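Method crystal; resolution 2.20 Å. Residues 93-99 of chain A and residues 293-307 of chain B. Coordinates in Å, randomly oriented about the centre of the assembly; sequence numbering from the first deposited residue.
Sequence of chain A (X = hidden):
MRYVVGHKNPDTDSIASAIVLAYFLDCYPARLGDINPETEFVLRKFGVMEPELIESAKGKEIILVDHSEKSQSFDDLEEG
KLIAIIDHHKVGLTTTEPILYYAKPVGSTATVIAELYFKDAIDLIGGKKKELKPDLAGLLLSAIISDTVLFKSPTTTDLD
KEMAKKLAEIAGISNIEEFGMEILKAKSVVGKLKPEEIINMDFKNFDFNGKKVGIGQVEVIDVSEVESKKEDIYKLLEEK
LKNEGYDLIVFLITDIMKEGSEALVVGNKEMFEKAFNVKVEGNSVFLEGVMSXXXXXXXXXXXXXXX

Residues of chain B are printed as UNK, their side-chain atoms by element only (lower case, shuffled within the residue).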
# COMPACT_ATOMS: atom_id res chain seq x y z
N LEU A 93 -4.86 -2.55 -4.72
CA LEU A 93 -4.80 -1.35 -5.53
C LEU A 93 -3.37 -0.98 -5.88
O LEU A 93 -2.47 -1.10 -5.05
CB LEU A 93 -5.45 -0.17 -4.79
CG LEU A 93 -6.76 0.39 -5.33
CD1 LEU A 93 -7.06 1.72 -4.65
CD2 LEU A 93 -6.66 0.60 -6.84
N THR A 94 -3.16 -0.53 -7.11
CA THR A 94 -1.85 -0.10 -7.56
C THR A 94 -1.98 1.39 -7.80
O THR A 94 -3.07 1.87 -8.09
CB THR A 94 -1.45 -0.81 -8.87
OG1 THR A 94 -0.97 -2.12 -8.58
CG2 THR A 94 -0.38 -0.02 -9.61
N THR A 95 -0.88 2.13 -7.65
CA THR A 95 -0.90 3.58 -7.84
C THR A 95 0.21 4.04 -8.80
O THR A 95 1.17 3.31 -9.07
CB THR A 95 -0.73 4.33 -6.50
OG1 THR A 95 0.61 4.15 -6.01
CG2 THR A 95 -1.70 3.78 -5.46
N THR A 96 0.07 5.26 -9.30
CA THR A 96 1.06 5.82 -10.23
C THR A 96 2.02 6.75 -9.52
O THR A 96 3.10 7.06 -10.03
CB THR A 96 0.37 6.59 -11.37
OG1 THR A 96 -0.61 7.48 -10.82
CG2 THR A 96 -0.30 5.62 -12.34
N GLU A 97 1.64 7.19 -8.33
CA GLU A 97 2.50 8.07 -7.55
C GLU A 97 2.63 7.56 -6.13
O GLU A 97 1.82 6.75 -5.67
CB GLU A 97 1.93 9.49 -7.57
CG GLU A 97 0.43 9.53 -7.70
CD GLU A 97 -0.04 10.62 -8.63
OE1 GLU A 97 -1.25 10.67 -8.92
OE2 GLU A 97 0.80 11.44 -9.06
N PRO A 98 3.69 7.98 -5.43
CA PRO A 98 3.90 7.55 -4.05
C PRO A 98 2.74 8.06 -3.22
O PRO A 98 2.33 9.20 -3.37
CB PRO A 98 5.22 8.24 -3.66
CG PRO A 98 5.94 8.36 -4.99
CD PRO A 98 4.82 8.80 -5.91
N ILE A 99 2.19 7.22 -2.36
CA ILE A 99 1.10 7.64 -1.51
C ILE A 99 1.44 7.18 -0.11
O ILE A 99 2.36 6.40 0.08
CB ILE A 99 -0.26 6.98 -1.91
CG1 ILE A 99 -0.13 5.45 -1.87
CG2 ILE A 99 -0.69 7.46 -3.29
CD1 ILE A 99 -1.45 4.73 -1.91
N UNK B 293 12.79 10.22 -10.51
CA UNK B 293 12.19 9.18 -11.31
C UNK B 293 10.81 8.87 -10.76
O UNK B 293 9.82 8.93 -11.48
c UNK B 293 12.53 6.71 -11.96
n UNK B 293 16.24 4.57 -9.96
n UNK B 293 16.25 4.60 -12.25
c UNK B 293 13.66 5.76 -12.28
c UNK B 293 15.64 4.86 -11.10
n UNK B 293 14.43 5.40 -11.08
c UNK B 293 13.08 7.93 -11.25
N UNK B 294 10.75 8.57 -9.46
CA UNK B 294 9.49 8.20 -8.82
C UNK B 294 8.45 9.30 -8.72
O UNK B 294 7.26 9.02 -8.59
c UNK B 294 9.99 8.30 -4.94
n UNK B 294 12.46 8.02 -4.88
c UNK B 294 10.00 8.79 -6.38
c UNK B 294 11.14 7.37 -4.64
c UNK B 294 9.76 7.68 -7.39
N UNK B 295 8.87 10.56 -8.79
CA UNK B 295 7.90 11.63 -8.65
C UNK B 295 7.64 12.45 -9.90
O UNK B 295 6.56 13.02 -10.05
c UNK B 295 8.36 12.55 -7.51
c UNK B 295 6.69 15.18 -5.26
c UNK B 295 7.36 13.62 -7.11
n UNK B 295 7.04 15.65 -3.89
c UNK B 295 7.78 14.26 -5.80
N UNK B 296 8.60 12.49 -10.82
CA UNK B 296 8.45 13.28 -12.02
C UNK B 296 8.42 12.49 -13.33
O UNK B 296 7.92 13.00 -14.34
n UNK B 296 10.49 17.47 -11.20
o UNK B 296 11.81 15.81 -10.44
c UNK B 296 10.71 16.21 -10.82
c UNK B 296 9.57 14.32 -12.06
c UNK B 296 9.52 15.27 -10.87
N UNK B 297 8.93 11.27 -13.32
CA UNK B 297 8.96 10.47 -14.55
C UNK B 297 7.96 9.32 -14.59
O UNK B 297 7.26 9.13 -15.59
c UNK B 297 10.39 9.07 -16.07
c UNK B 297 11.38 11.05 -14.89
c UNK B 297 10.38 9.91 -14.79
N UNK B 298 7.88 8.54 -13.52
CA UNK B 298 6.96 7.41 -13.48
C UNK B 298 5.48 7.80 -13.52
O UNK B 298 4.71 7.27 -14.33
c UNK B 298 7.24 6.53 -12.24
c UNK B 298 8.66 5.98 -12.31
c UNK B 298 6.24 5.38 -12.16
N UNK B 299 5.06 8.76 -12.68
CA UNK B 299 3.65 9.17 -12.66
C UNK B 299 3.01 9.53 -14.00
O UNK B 299 1.98 8.97 -14.36
c UNK B 299 3.64 10.33 -11.67
c UNK B 299 5.83 9.51 -11.68
c UNK B 299 4.75 9.97 -10.73
N UNK B 300 3.61 10.48 -14.75
CA UNK B 300 3.04 10.87 -16.04
C UNK B 300 3.15 9.77 -17.09
O UNK B 300 2.29 9.65 -17.97
c UNK B 300 4.86 11.21 -14.49
c UNK B 300 3.85 12.10 -16.42
c UNK B 300 5.19 11.77 -15.87
N UNK B 301 4.20 8.97 -16.99
CA UNK B 301 4.44 7.89 -17.93
C UNK B 301 3.47 6.72 -17.69
O UNK B 301 2.86 6.23 -18.64
c UNK B 301 7.97 6.39 -18.70
c UNK B 301 6.47 7.69 -20.25
c UNK B 301 6.51 6.75 -19.03
c UNK B 301 5.89 7.43 -17.82
N UNK B 302 3.32 6.27 -16.45
CA UNK B 302 2.39 5.18 -16.21
C UNK B 302 0.95 5.64 -16.41
O UNK B 302 0.09 4.84 -16.75
o UNK B 302 2.06 3.50 -12.19
c UNK B 302 1.66 2.85 -13.18
o UNK B 302 1.42 1.62 -13.15
c UNK B 302 1.43 3.59 -14.48
c UNK B 302 2.53 4.59 -14.80
N UNK B 303 0.69 6.92 -16.19
CA UNK B 303 -0.65 7.43 -16.39
C UNK B 303 -0.95 7.45 -17.87
O UNK B 303 -2.07 7.15 -18.29
c UNK B 303 0.03 11.51 -13.19
n UNK B 303 0.85 12.54 -13.36
c UNK B 303 -1.88 10.17 -13.98
n UNK B 303 0.17 10.72 -12.13
n UNK B 303 -0.94 11.28 -14.07
c UNK B 303 -1.24 8.85 -14.35
c UNK B 303 -0.81 8.84 -15.81
N UNK B 304 0.05 7.79 -18.68
CA UNK B 304 -0.13 7.81 -20.13
C UNK B 304 -0.43 6.40 -20.63
O UNK B 304 -1.34 6.20 -21.42
c UNK B 304 1.12 8.36 -20.80
N UNK B 305 0.35 5.43 -20.16
CA UNK B 305 0.17 4.05 -20.58
C UNK B 305 -1.19 3.44 -20.28
O UNK B 305 -1.82 2.87 -21.17
c UNK B 305 4.68 2.58 -22.48
o UNK B 305 5.79 2.39 -23.27
c UNK B 305 3.52 3.82 -20.78
c UNK B 305 2.50 1.89 -21.74
c UNK B 305 2.44 2.95 -20.84
c UNK B 305 3.61 1.70 -22.56
c UNK B 305 1.24 3.15 -19.97
c UNK B 305 4.64 3.64 -21.59
N UNK B 306 -1.64 3.52 -19.04
CA UNK B 306 -2.93 2.92 -18.72
C UNK B 306 -4.08 3.88 -19.00
O UNK B 306 -5.23 3.46 -19.18
c UNK B 306 -2.97 2.42 -17.27
c UNK B 306 -2.89 3.53 -16.26
o UNK B 306 -3.40 4.62 -16.49
n UNK B 306 -2.28 3.25 -15.12
N UNK B 307 -3.77 5.17 -19.06
CA UNK B 307 -4.80 6.15 -19.33
C UNK B 307 -5.43 5.86 -20.68
O UNK B 307 -6.68 5.79 -20.75
OXT UNK B 307 -4.68 5.70 -21.66
O HOH W 1 5.73 6.96 -8.90

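Position 293 carries three carbons, a nitrogen, and a carbon bearing two more nitrogens, a guanidinium that stays out of reach of the chain A stretch; this is Arg293(B). Position 294 has four carbons in a row ending in nitrogen. Its chain passes Pro98(A), but its end leads away; it is Lys294(B), whose CD lies 4.1 Å from Pro98(A) CG and whose carbonyl O lies 3.6 Å from Pro98(A) CD. The same four carbons and terminal nitrogen recur at 295, extended and without contact to the chain A stretch: Lys295(B). At 296 the third of three carbons holds one oxygen and one nitrogen, an amide out of reach of the chain A stretch, hence Gln296(B).

Positions 297 and 298 each have one carbon carrying two more. The first is out of reach of the chain A stretch and the second touches Thr96(A) O; they are Val297(B) and Val298(B), with Val298(B) CG1 4.1 Å from Thr96(A) O. At 299 three carbons close a ring onto the backbone nitrogen, beside Thr96(A) and Glu97(A): Pro299(B). Position 300 repeats this ring, pointing away from the chain A stretch, and is Pro300(B). Lacking an N-H, neither proline can bond back to the preceding turn, and the helix kinks here.

Position 301 has four carbons forked at the second, out of reach: Leu301(B). Position 302 has three carbons, the third carrying two oxygens, and points toward Thr94(A), Thr95(A) and Thr96(A): Glu302(B). Glu302(B) OE1 lies 3.2 Å from Thr96(A) CG2 and 3.3 Å from Thr95(A) O; the latter pair are both acceptors, and OE1 is satisfied elsewhere in the structure. Position 303 shows three carbons, a nitrogen and a carbon bearing two more nitrogens, a second guanidinium, its end approaching Thr96(A) and Glu97(A): Arg303(B). Position 304 has a single carbon: Ala304(B). Position 305 has one carbon and a six-carbon ring bearing an oxygen: Tyr305(B); both are out of reach. At 306 two carbons end in one oxygen and one nitrogen, near the Thr96(A) methyl: Asn306(B). Position 307 has no side chain and ends in a carboxylate: Gly307(B).

The contact centres on Thr96(A), packed against the helix. Thr96(A) O lies 3.4 Å from Pro299(B) CA in a C-H...O contact, and one water bridges the chains, donating to Thr96(A) O at 2.9 Å and Lys294(B) O at 2.6 Å. Arg303(B) NH1 forms a salt bridge with Glu97(A) OE2 at 3.2 Å, although its hydrogen bond is weak, with an angle of 131°. Packing and water thus supplement a single direct polar link.

Chain B, residues 293-307: RKKQVVPPLERAYNG
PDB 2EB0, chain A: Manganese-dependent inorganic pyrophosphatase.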